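Long-range contacts in glucosamine-6-phosphate deaminase (Bacillus subtilis, PDB 2BKX), which belongs to the glucosamine-6-phosphate isomerase/6-phosphogluconolactonase family of enzymes with a Rossmann-like alpha/beta fold, and holds fructose-6-phosphate in a pocket: residues R18-T23 with R45-L50; F58-T63 with D93-R98; E68-S73 with K178-G183; K149-V154 with I184-S189; R192-I197 with T230-R235. All coordinates share one frame; numbering follows the deposited sequence. Where two conformers were deposited one is given.

Contact 1: residues R18-T23 with R45-L50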
# COMPACT_ATOMS: atom_id res chain seq x y z
N ARG A 18 2.95 -13.05 7.97
CA ARG A 18 2.32 -14.38 7.98
C ARG A 18 1.08 -14.43 7.09
O ARG A 18 0.88 -15.39 6.31
CB ARG A 18 2.01 -14.78 9.42
CG ARG A 18 1.29 -16.12 9.57
CD ARG A 18 2.09 -17.27 9.01
NE ARG A 18 3.34 -17.41 9.74
CZ ARG A 18 4.38 -18.10 9.33
NH1 ARG A 18 4.37 -18.71 8.16
NH2 ARG A 18 5.47 -18.15 10.10
N ILE A 19 0.23 -13.40 7.17
CA ILE A 19 -0.97 -13.33 6.34
C ILE A 19 -0.60 -13.27 4.86
O ILE A 19 -1.21 -13.96 4.01
CB ILE A 19 -1.85 -12.14 6.70
CG1 ILE A 19 -2.47 -12.33 8.10
CG2 ILE A 19 -2.91 -11.88 5.64
CD1 ILE A 19 -3.07 -11.08 8.73
N THR A 20 0.44 -12.49 4.53
CA THR A 20 0.88 -12.39 3.15
C THR A 20 1.45 -13.75 2.69
O THR A 20 1.20 -14.20 1.59
CB THR A 20 1.92 -11.26 3.00
OG1 THR A 20 1.35 -10.06 3.52
CG2 THR A 20 2.29 -11.02 1.56
N ALA A 21 2.28 -14.36 3.53
CA ALA A 21 2.81 -15.69 3.23
C ALA A 21 1.71 -16.71 3.01
O ALA A 21 1.79 -17.55 2.11
CB ALA A 21 3.71 -16.16 4.33
N ASP A 22 0.67 -16.65 3.81
CA ASP A 22 -0.50 -17.53 3.64
C ASP A 22 -1.08 -17.38 2.23
O ASP A 22 -1.44 -18.36 1.58
CB ASP A 22 -1.60 -17.21 4.67
CG ASP A 22 -1.31 -17.71 6.06
OD1 ASP A 22 -0.45 -18.61 6.24
OD2 ASP A 22 -1.99 -17.25 7.00
N THR A 23 -1.16 -16.14 1.76
CA THR A 23 -1.75 -15.89 0.43
C THR A 23 -0.87 -16.50 -0.66
O THR A 23 -1.35 -17.15 -1.60
CB THR A 23 -1.84 -14.37 0.21
OG1 THR A 23 -2.62 -13.78 1.28
CG2 THR A 23 -2.46 -14.03 -1.14
N ARG A 45 10.76 -7.04 5.75
CA ARG A 45 11.89 -7.68 6.40
C ARG A 45 11.49 -9.09 6.88
O ARG A 45 12.27 -10.06 6.71
CB ARG A 45 12.36 -6.85 7.58
CG ARG A 45 13.24 -5.67 7.25
CD ARG A 45 13.91 -5.09 8.46
NE ARG A 45 12.96 -4.50 9.39
CZ ARG A 45 12.56 -3.23 9.38
NH1 ARG A 45 13.01 -2.41 8.47
NH2 ARG A 45 11.72 -2.80 10.30
N GLN A 46 10.31 -9.23 7.49
CA GLN A 46 9.91 -10.53 7.96
C GLN A 46 9.58 -11.50 6.84
O GLN A 46 9.84 -12.68 7.00
CB GLN A 46 8.82 -10.48 9.04
CG GLN A 46 9.21 -9.65 10.22
CD GLN A 46 10.50 -10.20 10.85
OE1 GLN A 46 10.55 -11.37 11.24
NE2 GLN A 46 11.58 -9.40 10.82
N LEU A 47 9.00 -11.04 5.74
CA LEU A 47 8.82 -11.89 4.55
C LEU A 47 10.10 -12.46 4.01
O LEU A 47 10.17 -13.65 3.67
CB LEU A 47 8.14 -11.14 3.39
CG LEU A 47 6.65 -11.08 3.59
CD1 LEU A 47 6.04 -10.07 2.66
CD2 LEU A 47 5.97 -12.49 3.38
N ILE A 48 11.13 -11.62 3.95
CA ILE A 48 12.45 -12.05 3.53
C ILE A 48 13.00 -13.06 4.53
O ILE A 48 13.61 -14.05 4.13
CB ILE A 48 13.39 -10.85 3.34
CG1 ILE A 48 12.90 -10.01 2.17
CG2 ILE A 48 14.82 -11.33 3.08
CD1 ILE A 48 13.53 -8.63 2.19
N ARG A 49 12.79 -12.85 5.81
CA ARG A 49 13.23 -13.84 6.78
C ARG A 49 12.57 -15.18 6.54
O ARG A 49 13.26 -16.20 6.63
CB ARG A 49 12.87 -13.32 8.16
CG ARG A 49 13.97 -12.51 8.76
CD ARG A 49 14.97 -13.41 9.50
NE ARG A 49 15.87 -12.60 10.29
CZ ARG A 49 17.02 -12.09 9.85
NH1 ARG A 49 17.45 -12.33 8.61
NH2 ARG A 49 17.74 -11.34 10.67
N LEU A 50 11.26 -15.19 6.28
CA LEU A 50 10.54 -16.45 6.05
C LEU A 50 11.06 -17.17 4.81
O LEU A 50 11.05 -18.41 4.71
CB LEU A 50 9.04 -16.20 5.94
CG LEU A 50 8.32 -15.68 7.17
CD1 LEU A 50 6.86 -15.50 6.85
CD2 LEU A 50 8.55 -16.57 8.37

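Contact 2: residues F58-T63 with D93-R98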
# COMPACT_ATOMS: atom_id res chain seq x y z
N PHE A 58 8.79 -17.30 -3.75
CA PHE A 58 8.05 -16.27 -4.44
C PHE A 58 8.07 -16.49 -5.97
O PHE A 58 7.74 -15.61 -6.75
CB PHE A 58 8.64 -14.91 -4.05
CG PHE A 58 8.66 -14.64 -2.52
CD1 PHE A 58 9.66 -15.15 -1.71
CD2 PHE A 58 7.71 -13.81 -1.93
CE1 PHE A 58 9.67 -14.89 -0.31
CE2 PHE A 58 7.71 -13.56 -0.54
CZ PHE A 58 8.69 -14.10 0.25
N GLN A 59 8.44 -17.69 -6.40
CA GLN A 59 8.71 -17.92 -7.82
C GLN A 59 7.56 -17.65 -8.78
O GLN A 59 7.77 -17.27 -9.93
CB GLN A 59 9.27 -19.34 -8.05
CG GLN A 59 10.69 -19.44 -7.60
CD GLN A 59 11.43 -20.68 -8.04
OE1 GLN A 59 10.95 -21.46 -8.88
NE2 GLN A 59 12.63 -20.85 -7.49
N ASN A 60 6.33 -17.86 -8.34
CA ASN A 60 5.21 -17.71 -9.25
C ASN A 60 4.30 -16.53 -8.94
O ASN A 60 3.26 -16.38 -9.60
CB ASN A 60 4.45 -19.03 -9.40
CG ASN A 60 5.26 -20.04 -10.17
OD1 ASN A 60 5.40 -19.94 -11.39
ND2 ASN A 60 5.86 -20.97 -9.46
N ILE A 61 4.74 -15.68 -8.03
CA ILE A 61 3.92 -14.54 -7.64
C ILE A 61 3.98 -13.44 -8.68
O ILE A 61 4.95 -13.33 -9.44
CB ILE A 61 4.26 -13.95 -6.23
CG1 ILE A 61 5.56 -13.12 -6.20
CG2 ILE A 61 4.21 -15.03 -5.15
CD1 ILE A 61 5.69 -12.25 -4.95
N THR A 62 2.91 -12.68 -8.72
CA THR A 62 2.85 -11.40 -9.43
C THR A 62 2.54 -10.33 -8.41
O THR A 62 1.79 -10.59 -7.49
CB THR A 62 1.73 -11.44 -10.50
OG1 THR A 62 2.03 -12.48 -11.44
CG2 THR A 62 1.58 -10.12 -11.20
N THR A 63 3.10 -9.13 -8.59
CA THR A 63 2.74 -8.02 -7.70
C THR A 63 2.35 -6.77 -8.46
O THR A 63 2.87 -6.51 -9.57
CB THR A 63 3.88 -7.70 -6.71
OG1 THR A 63 5.01 -7.14 -7.38
CG2 THR A 63 4.33 -8.95 -5.99
N ASP A 93 13.06 -14.76 -4.65
CA ASP A 93 13.25 -15.57 -5.86
C ASP A 93 12.08 -15.44 -6.80
O ASP A 93 11.65 -16.41 -7.45
CB ASP A 93 13.47 -17.07 -5.48
CG ASP A 93 12.24 -17.71 -4.79
OD1 ASP A 93 11.44 -16.99 -4.18
OD2 ASP A 93 12.08 -18.96 -4.86
N SER A 94 11.56 -14.23 -6.93
CA SER A 94 10.47 -13.96 -7.87
C SER A 94 10.96 -13.89 -9.31
O SER A 94 12.16 -13.86 -9.56
CB SER A 94 9.81 -12.65 -7.46
OG SER A 94 10.74 -11.60 -7.55
N LYS A 95 10.03 -13.81 -10.26
CA LYS A 95 10.35 -13.42 -11.64
C LYS A 95 10.23 -11.90 -11.73
O LYS A 95 9.13 -11.35 -11.62
CB LYS A 95 9.40 -14.05 -12.64
CG LYS A 95 9.45 -15.57 -12.70
CD LYS A 95 8.54 -16.06 -13.83
CE LYS A 95 8.47 -17.58 -13.83
NZ LYS A 95 7.71 -18.11 -12.67
N PRO A 96 11.36 -11.19 -11.91
CA PRO A 96 11.30 -9.73 -11.90
C PRO A 96 10.29 -9.08 -12.84
O PRO A 96 9.80 -8.00 -12.54
CB PRO A 96 12.74 -9.31 -12.24
CG PRO A 96 13.58 -10.43 -11.74
CD PRO A 96 12.76 -11.67 -11.98
N SER A 97 10.04 -9.68 -14.00
CA SER A 97 9.11 -9.07 -14.94
C SER A 97 7.66 -9.13 -14.49
O SER A 97 6.80 -8.53 -15.12
CB SER A 97 9.26 -9.69 -16.31
OG SER A 97 8.92 -11.05 -16.27
N ARG A 98 7.40 -9.83 -13.39
CA ARG A 98 6.04 -9.94 -12.86
C ARG A 98 5.79 -9.00 -11.69
O ARG A 98 4.80 -9.15 -10.99
CB ARG A 98 5.70 -11.38 -12.51
CG ARG A 98 5.65 -12.29 -13.76
CD ARG A 98 4.56 -11.91 -14.75
NE ARG A 98 3.24 -12.16 -14.17
CZ ARG A 98 2.08 -12.09 -14.81
NH1 ARG A 98 2.01 -11.73 -16.09
NH2 ARG A 98 0.98 -12.40 -14.16
O HOH W 1 7.34 -14.42 -9.81

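Contact 3: residues E68-S73 with K178-G183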
# COMPACT_ATOMS: atom_id res chain seq x y z
N GLU A 68 3.07 5.55 -7.39
CA GLU A 68 4.41 6.02 -7.74
C GLU A 68 4.34 7.52 -7.88
O GLU A 68 3.31 8.08 -8.26
CB GLU A 68 4.92 5.40 -9.03
CG GLU A 68 6.28 5.87 -9.53
CD GLU A 68 7.43 5.59 -8.56
OE1 GLU A 68 7.49 6.22 -7.48
OE2 GLU A 68 8.27 4.70 -8.89
N TYR A 69 5.42 8.20 -7.51
CA TYR A 69 5.46 9.64 -7.64
C TYR A 69 5.59 10.03 -9.13
O TYR A 69 6.31 9.39 -9.91
CB TYR A 69 6.64 10.22 -6.90
CG TYR A 69 6.55 10.27 -5.40
CD1 TYR A 69 7.40 9.50 -4.61
CD2 TYR A 69 5.64 11.08 -4.75
CE1 TYR A 69 7.34 9.54 -3.23
CE2 TYR A 69 5.56 11.14 -3.37
CZ TYR A 69 6.43 10.40 -2.61
OH TYR A 69 6.34 10.52 -1.25
N ALA A 70 4.92 11.12 -9.52
CA ALA A 70 5.06 11.64 -10.87
C ALA A 70 6.37 12.35 -11.04
O ALA A 70 6.78 13.14 -10.21
CB ALA A 70 3.91 12.60 -11.21
N GLY A 71 7.04 12.05 -12.13
CA GLY A 71 8.26 12.74 -12.50
C GLY A 71 9.52 12.09 -12.02
O GLY A 71 10.61 12.61 -12.31
N LEU A 72 9.42 10.96 -11.31
CA LEU A 72 10.60 10.25 -10.85
C LEU A 72 10.84 9.00 -11.70
O LEU A 72 9.92 8.22 -11.94
CB LEU A 72 10.49 9.85 -9.38
CG LEU A 72 10.31 10.94 -8.34
CD1 LEU A 72 10.42 10.41 -6.94
CD2 LEU A 72 11.29 12.10 -8.55
N SER A 73 12.09 8.80 -12.11
CA SER A 73 12.47 7.56 -12.80
C SER A 73 12.71 6.43 -11.82
O SER A 73 12.88 6.65 -10.61
CB SER A 73 13.74 7.81 -13.60
OG SER A 73 14.80 8.24 -12.79
N LYS A 178 2.83 15.64 -7.45
CA LYS A 178 1.83 14.74 -8.02
C LYS A 178 2.26 13.29 -7.94
O LYS A 178 3.43 12.99 -7.76
CB LYS A 178 1.51 15.11 -9.48
CG LYS A 178 1.00 16.57 -9.68
CD LYS A 178 0.66 16.87 -11.12
CE LYS A 178 -0.21 18.07 -11.24
NZ LYS A 178 -0.71 18.24 -12.64
N ALA A 179 1.29 12.41 -8.16
CA ALA A 179 1.53 10.99 -8.12
C ALA A 179 0.53 10.26 -8.99
O ALA A 179 -0.48 10.82 -9.40
CB ALA A 179 1.46 10.49 -6.70
N LEU A 180 0.82 9.00 -9.27
CA LEU A 180 -0.08 8.05 -9.91
C LEU A 180 -0.51 7.04 -8.85
O LEU A 180 0.35 6.53 -8.13
CB LEU A 180 0.66 7.29 -11.02
CG LEU A 180 1.00 8.11 -12.25
CD1 LEU A 180 2.01 9.20 -11.98
CD2 LEU A 180 1.52 7.16 -13.32
N THR A 181 -1.81 6.78 -8.72
CA THR A 181 -2.29 5.86 -7.70
C THR A 181 -3.45 5.00 -8.22
O THR A 181 -4.31 5.46 -8.96
CB THR A 181 -2.77 6.63 -6.45
OG1 THR A 181 -3.11 5.71 -5.40
CG2 THR A 181 -3.89 7.57 -6.71
N MET A 182 -3.43 3.75 -7.81
CA MET A 182 -4.62 2.90 -7.90
C MET A 182 -5.75 3.65 -7.26
O MET A 182 -5.54 4.35 -6.26
CB MET A 182 -4.42 1.66 -7.09
CG MET A 182 -3.65 0.66 -7.73
SD MET A 182 -3.71 -0.80 -6.60
CE MET A 182 -2.54 -1.14 -7.38
N GLY A 183 -6.95 3.55 -7.83
CA GLY A 183 -8.09 4.22 -7.24
C GLY A 183 -8.74 3.42 -6.14
O GLY A 183 -8.35 2.27 -5.83
O HOH W 2 5.25 15.57 -9.27

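Contact 4: residues K149-V154 with I184-S189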
# COMPACT_ATOMS: atom_id res chain seq x y z
N LYS A 149 -15.64 5.35 -6.56
CA LYS A 149 -15.60 4.69 -7.86
C LYS A 149 -14.30 4.96 -8.62
O LYS A 149 -14.12 4.48 -9.76
CB LYS A 149 -16.79 5.12 -8.72
CG LYS A 149 -18.11 4.73 -8.12
CD LYS A 149 -19.30 5.05 -9.02
CE LYS A 149 -20.60 4.67 -8.31
NZ LYS A 149 -21.77 4.61 -9.22
N SER A 150 -13.37 5.70 -8.02
CA SER A 150 -12.15 6.06 -8.72
C SER A 150 -11.33 4.85 -9.13
O SER A 150 -11.30 3.83 -8.44
CB SER A 150 -11.31 6.97 -7.84
OG SER A 150 -10.99 6.42 -6.59
N ARG A 151 -10.65 5.01 -10.27
CA ARG A 151 -9.74 4.02 -10.84
C ARG A 151 -8.33 4.62 -10.84
O ARG A 151 -8.13 5.70 -10.28
CB ARG A 151 -10.22 3.65 -12.24
CG ARG A 151 -11.55 2.91 -12.22
CD ARG A 151 -11.39 1.46 -11.85
NE ARG A 151 -12.68 0.76 -11.89
CZ ARG A 151 -12.79 -0.52 -11.72
NH1 ARG A 151 -14.01 -1.09 -11.75
NH2 ARG A 151 -11.72 -1.25 -11.47
N THR A 152 -7.34 3.92 -11.40
CA THR A 152 -5.98 4.41 -11.32
C THR A 152 -5.95 5.79 -11.99
O THR A 152 -6.52 5.98 -13.09
CB THR A 152 -5.01 3.42 -12.00
OG1 THR A 152 -5.07 2.12 -11.37
CG2 THR A 152 -3.61 3.91 -11.92
N HIS A 153 -5.30 6.76 -11.35
CA HIS A 153 -5.34 8.14 -11.83
C HIS A 153 -4.19 8.97 -11.30
O HIS A 153 -3.54 8.57 -10.33
CB HIS A 153 -6.70 8.80 -11.51
CG HIS A 153 -6.99 9.01 -10.05
ND1 HIS A 153 -7.23 7.98 -9.18
CD2 HIS A 153 -7.16 10.15 -9.35
CE1 HIS A 153 -7.47 8.47 -7.98
NE2 HIS A 153 -7.42 9.79 -8.05
N VAL A 154 -3.99 10.11 -11.96
CA VAL A 154 -3.05 11.14 -11.56
C VAL A 154 -3.68 12.03 -10.53
O VAL A 154 -4.79 12.49 -10.69
CB VAL A 154 -2.60 11.98 -12.76
CG1 VAL A 154 -1.56 13.03 -12.36
CG2 VAL A 154 -2.01 11.08 -13.82
N ILE A 184 -9.74 4.02 -5.52
CA ILE A 184 -10.45 3.35 -4.46
C ILE A 184 -11.17 2.10 -4.98
O ILE A 184 -11.16 1.05 -4.33
CB ILE A 184 -11.39 4.29 -3.71
CG1 ILE A 184 -10.58 5.41 -3.04
CG2 ILE A 184 -12.25 3.54 -2.70
CD1 ILE A 184 -11.35 6.46 -2.34
N GLN A 185 -11.79 2.19 -6.17
CA GLN A 185 -12.43 1.00 -6.69
C GLN A 185 -11.40 -0.07 -7.06
O GLN A 185 -11.62 -1.27 -6.89
CB GLN A 185 -13.32 1.33 -7.90
CG GLN A 185 -13.99 0.13 -8.49
CD GLN A 185 -14.95 -0.53 -7.57
OE1 GLN A 185 -15.98 0.03 -7.26
NE2 GLN A 185 -14.64 -1.75 -7.14
N THR A 186 -10.24 0.36 -7.55
CA THR A 186 -9.16 -0.58 -7.84
C THR A 186 -8.77 -1.38 -6.58
O THR A 186 -8.57 -2.60 -6.60
CB THR A 186 -7.89 0.16 -8.36
OG1 THR A 186 -8.26 1.24 -9.23
CG2 THR A 186 -6.99 -0.80 -9.09
N ILE A 187 -8.67 -0.66 -5.47
CA ILE A 187 -8.35 -1.28 -4.17
C ILE A 187 -9.48 -2.21 -3.68
O ILE A 187 -9.25 -3.36 -3.26
CB ILE A 187 -8.04 -0.18 -3.14
CG1 ILE A 187 -6.73 0.54 -3.52
CG2 ILE A 187 -8.05 -0.72 -1.68
CD1 ILE A 187 -6.51 1.85 -2.78
N LEU A 188 -10.72 -1.73 -3.78
CA LEU A 188 -11.88 -2.49 -3.31
C LEU A 188 -12.12 -3.76 -4.10
O LEU A 188 -12.77 -4.67 -3.61
CB LEU A 188 -13.14 -1.64 -3.35
CG LEU A 188 -13.24 -0.56 -2.30
CD1 LEU A 188 -14.45 0.30 -2.56
CD2 LEU A 188 -13.29 -1.13 -0.87
N SER A 189 -11.61 -3.84 -5.33
CA SER A 189 -11.72 -5.07 -6.12
C SER A 189 -10.84 -6.21 -5.63
O SER A 189 -11.00 -7.34 -6.10
CB SER A 189 -11.44 -4.74 -7.57
OG SER A 189 -12.48 -3.91 -8.07
O HOH W 3 -12.33 -4.02 -10.76

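Contact 5: residues R192-I197 with T230-R235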
# COMPACT_ATOMS: atom_id res chain seq x y z
N ARG A 192 -9.02 -9.53 -0.76
CA ARG A 192 -8.70 -9.44 0.66
C ARG A 192 -7.85 -8.21 0.89
O ARG A 192 -6.90 -7.99 0.13
CB ARG A 192 -7.91 -10.67 1.12
CG ARG A 192 -7.68 -10.74 2.57
CD ARG A 192 -6.96 -11.98 3.00
NE ARG A 192 -6.84 -11.97 4.46
CZ ARG A 192 -6.29 -12.93 5.18
NH1 ARG A 192 -5.76 -13.98 4.59
NH2 ARG A 192 -6.27 -12.82 6.49
N ILE A 193 -8.19 -7.43 1.92
CA ILE A 193 -7.44 -6.23 2.24
C ILE A 193 -6.76 -6.39 3.59
O ILE A 193 -7.37 -6.89 4.53
CB ILE A 193 -8.34 -4.98 2.17
CG1 ILE A 193 -8.73 -4.74 0.66
CG2 ILE A 193 -7.63 -3.73 2.71
CD1 ILE A 193 -9.75 -3.76 0.39
N LEU A 194 -5.50 -5.97 3.66
CA LEU A 194 -4.72 -5.97 4.90
C LEU A 194 -4.19 -4.55 5.10
O LEU A 194 -3.30 -4.12 4.37
CB LEU A 194 -3.58 -6.99 4.79
CG LEU A 194 -2.63 -7.02 5.98
CD1 LEU A 194 -3.37 -7.28 7.27
CD2 LEU A 194 -1.48 -8.04 5.76
N LEU A 195 -4.81 -3.83 6.05
CA LEU A 195 -4.48 -2.45 6.37
C LEU A 195 -3.60 -2.44 7.61
O LEU A 195 -3.98 -2.96 8.66
CB LEU A 195 -5.75 -1.61 6.55
CG LEU A 195 -5.57 -0.20 7.08
CD1 LEU A 195 -4.74 0.65 6.15
CD2 LEU A 195 -6.92 0.42 7.31
N LEU A 196 -2.42 -1.83 7.49
CA LEU A 196 -1.44 -1.76 8.55
C LEU A 196 -1.35 -0.32 9.07
O LEU A 196 -1.22 0.61 8.30
CB LEU A 196 -0.06 -2.15 8.01
CG LEU A 196 0.02 -3.47 7.27
CD1 LEU A 196 1.42 -3.75 6.74
CD2 LEU A 196 -0.49 -4.60 8.15
N ILE A 197 -1.36 -0.18 10.39
CA ILE A 197 -1.37 1.14 11.01
C ILE A 197 -0.48 1.12 12.24
O ILE A 197 -0.75 0.37 13.20
CB ILE A 197 -2.77 1.63 11.40
CG1 ILE A 197 -3.78 1.42 10.27
CG2 ILE A 197 -2.67 3.14 11.71
CD1 ILE A 197 -5.20 1.83 10.59
N THR A 230 -8.78 -6.84 7.08
CA THR A 230 -8.13 -7.01 8.36
C THR A 230 -7.31 -5.75 8.58
O THR A 230 -6.58 -5.32 7.72
CB THR A 230 -7.23 -8.23 8.34
OG1 THR A 230 -8.03 -9.38 8.10
CG2 THR A 230 -6.42 -8.42 9.62
N VAL A 231 -7.41 -5.20 9.78
CA VAL A 231 -6.71 -3.97 10.15
C VAL A 231 -5.83 -4.28 11.36
O VAL A 231 -6.35 -4.65 12.42
CB VAL A 231 -7.67 -2.80 10.51
CG1 VAL A 231 -6.88 -1.55 10.74
CG2 VAL A 231 -8.75 -2.61 9.46
N LEU A 232 -4.52 -4.11 11.19
CA LEU A 232 -3.57 -4.34 12.26
C LEU A 232 -3.15 -2.99 12.79
O LEU A 232 -2.70 -2.15 12.01
CB LEU A 232 -2.37 -5.15 11.78
CG LEU A 232 -2.65 -6.49 11.13
CD1 LEU A 232 -1.31 -7.12 10.74
CD2 LEU A 232 -3.47 -7.41 11.97
N ILE A 233 -3.29 -2.79 14.11
CA ILE A 233 -3.04 -1.47 14.70
C ILE A 233 -2.15 -1.67 15.91
O ILE A 233 -2.53 -2.42 16.81
CB ILE A 233 -4.34 -0.82 15.15
CG1 ILE A 233 -5.37 -0.80 13.99
CG2 ILE A 233 -4.11 0.60 15.63
CD1 ILE A 233 -6.79 -0.31 14.34
N ASP A 234 -1.00 -1.02 15.95
CA ASP A 234 -0.16 -1.11 17.14
C ASP A 234 -0.66 -0.20 18.27
O ASP A 234 -1.60 0.57 18.09
CB ASP A 234 1.31 -1.00 16.85
CG ASP A 234 1.78 0.38 16.49
OD1 ASP A 234 1.05 1.38 16.65
OD2 ASP A 234 2.96 0.45 16.07
N ARG A 235 -0.08 -0.33 19.46
CA ARG A 235 -0.59 0.34 20.67
C ARG A 235 -0.61 1.84 20.50
O ARG A 235 -1.55 2.52 20.86
CB ARG A 235 0.22 -0.08 21.91
CG ARG A 235 0.14 -1.53 22.17
CD ARG A 235 -1.20 -2.00 22.66
NE ARG A 235 -1.39 -3.43 22.42
CZ ARG A 235 -2.39 -4.17 22.89
NH1 ARG A 235 -2.45 -5.47 22.59
NH2 ARG A 235 -3.34 -3.62 23.65
O HOH W 4 -8.43 -9.55 5.40
O HOH W 5 -7.67 -11.94 8.79

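Contact 1: residues R18-T23 with R45-L50
With chi1 at -80° the CG of L47 stands anti to its carbonyl carbon, and from there its two methyls spread over T20 and A21; R18 has CG anti to its backbone N, the chain then bends at chi2 and chi3, and its guanidinium ends beside L50. L47 CD1 lies 4.0 Å from T20 CG2, the two side chains crossing at about a right angle, while L47 CD2 sits 4.1 Å from A21 N. One helical turn on, L50 CD1 touches A21 CB at 4.1 Å and also lies over one face of the R18 guanidinium, displaced toward its rim; L50 CD2 is 3.9 Å from R18 NH2. Alanine suits position 21: its short side chain lets L47 come down to the backbone N, while its one methyl gives L50 something to pack on. T20 bonds its hydroxyl to A16 O of its own helix and offers the methyl to L47. The charge of R18 is met by a salt bridge to E54. The short axes approach to 10.0 Å at a crossing angle of -52°. T20 also touches L130 and L194, which places helix 9-26 against the sheet with helix 41-53 beside it, the neighbouring-helix packing of a layered, Rossmann-like alpha/beta fold.

Contact 2: residues F58-T63 with D93-R98
D93 OD1 takes the backbone N-H of F58 at 2.7 Å in a nearly straight bond (167°), the N-H coming in on the syn side, somewhat out of the carboxylate plane. With D93 CG between its backbone N and carbonyl carbon (chi1 64°), OD2 receives Q59 NE2 on its anti side at 3.3 Å; one aspartate thus holds the start of the type I turn F58-I61. At the far end R98 grips T62 side-on: NH2 and NE, 2.9 Å and 3.0 Å away, both donate to T62 OG1, which lies near the guanidinium plane. R98 O accepts T63 N at 2.9 Å. Between them K95 NZ reaches Q59 O at 2.9 Å, with a weak second bond to N60 OD1, as suits a long side chain at an exposed turn. Water 1 accepts from K95 N at 2.8 Å. D93 OD1 also lies at the edge of the F58 ring, and S94 CB is 4.3 Å from F58 CB. H99, bonded to the hydroxyls of both T63 and S94, stitches the segments. F58 and I61 pack on I24 of helix 9-26, while T63 touches L32 and L34 of strand 31-34 and pairs through its backbone with F100 of strand 99-100.

Contact 3: residues E68-S73 with K178-G183
E68 and L180 form an antiparallel hydrogen-bonded pair: L180 N donates to E68 O at 2.8 Å in an almost straight bond (171°), and E68 N returns one to L180 O at 3.0 Å. Y69 and A179 follow as a non-hydrogen-bonded pair. Beyond them A70 N reaches K178 O at 3.0 Å, with the donor lifted 42° out of the carbonyl plane as the chain begins to turn away. Water 2 extends the pairing, accepting from K178 N and donating to A70 O. Small side chains suit this close approach. The CB of A70 fits between K178 CB, 3.9 Å away, and L180 CD1 at 4.0 Å, while A179 CB lies 3.4 Å from E68 O. Further out, E68 has CG anti to its backbone N (chi1 177°) and then bends at chi2, and OE1 accepts Y69 N at 2.9 Å; the same oxygen takes Y80 N, and OE2 bonds H81, leaving this buried carboxylate well supplied with partners. Y69 points away from K178-G183, its hydroxyl bonded to N165. A type II turn from Y69 to L72 then redirects the chain, with G71 at backbone angles that would press any CB against A70 O. L180 rests on C113 of helix 109-122. An antiparallel strand thus joins the end of strand 62-69, just past L66 and D67 of the fructose-6-phosphate pocket, making the otherwise Rossmann-like sheet mixed.

Contact 4: residues K149-V154 with I184-S189
The first turn of helix 184-188 is where S150 meets I184 and Q185, supplying acceptors for backbone N-H groups that a helix start leaves without partners in the helix itself. S150 OG, held between its backbone N and carbonyl carbon (chi1 57°), accepts I184 N at 2.9 Å; S150 O accepts Q185 N at 2.8 Å. A serine suits the place, since its short hydroxyl also bonds S147 O. This helix follows strand 178-181 directly, and segment 149-154 runs into the neighbouring antiparallel strand 153-156, where H153 bonds T181 through the backbone. R151 and Q185 lie side by side, pointing the same way, with Q185 CG 3.4 Å above the centre of the guanidinium plane. R151 NH2 forms a salt bridge to E117 and donates to water 3 at 2.9 Å, which also bonds S189 OG. T152 OG1 and T186 OG1, 3.9 Å apart, share E117 OE1 as their partner. H153 ND1 donates to R151 O at 2.7 Å.

Contact 5: residues R192-I197 with T230-R235
L196 CD2 and L232 CD1 meet at 3.7 Å, the two side chains lying side by side and pointing the same way. L194 CD1 comes in obliquely, 4.0 Å from L232 CG, and T230 CG2 completes this face, where L194 and L196 touch A16 and L232 touches I15 of helix 9-26. On the other face L195 CD2 packs 4.0 Å from V231 CG1; I197 has CG1 anti to its carbonyl carbon (chi1 -46°), and its CD1, one bond further, lies 3.8 Å from the same methyl. Branched aliphatic residues suit both faces of a buried central sheet. Between them five backbone bonds hold the strands in parallel register, their axes 4.8 Å apart: T230 N to I193 O, L195 N to T230 O, L232 N to L195 O, I197 N to L232 O and D234 N to I197 O. Polar groups gather at the ends. R192, extended from CG to NE, does not bond T230 directly; water 4 accepts from R192 NE at 3.0 Å and bonds T230 OG1 at 2.7 Å, and water 5 makes a weaker link from NH2. At the other end D234 turns its carboxylate to S198, G199 and A237. I197 touches K202 and L196 touches T39, both residues of the fructose-6-phosphate pocket. With helix 203-211 the two strands make a beta-alpha-beta crossover of the Rossmann-like kind.

From the N terminus, contact 1 closes the first loop by packing helix 9-26 on helix 41-53, and it is complete before contact 2 opens. Contact 2 then joins the start of strand 62-69 to the loop before strand 99-100. Contact 3 begins at the end of the same strand while contact 2 is still open, so the two cross, and it reaches on to strand 178-181. Contact 4 in turn crosses contact 3, tying the run into strand 153-156 to helix 184-188. Contact 5 closes last, in series, uniting strands 193-197 and 229-234. I19 packs on R192 and L194, linking contacts 1 and 5, while I187 O touches I193, linking contacts 4 and 5.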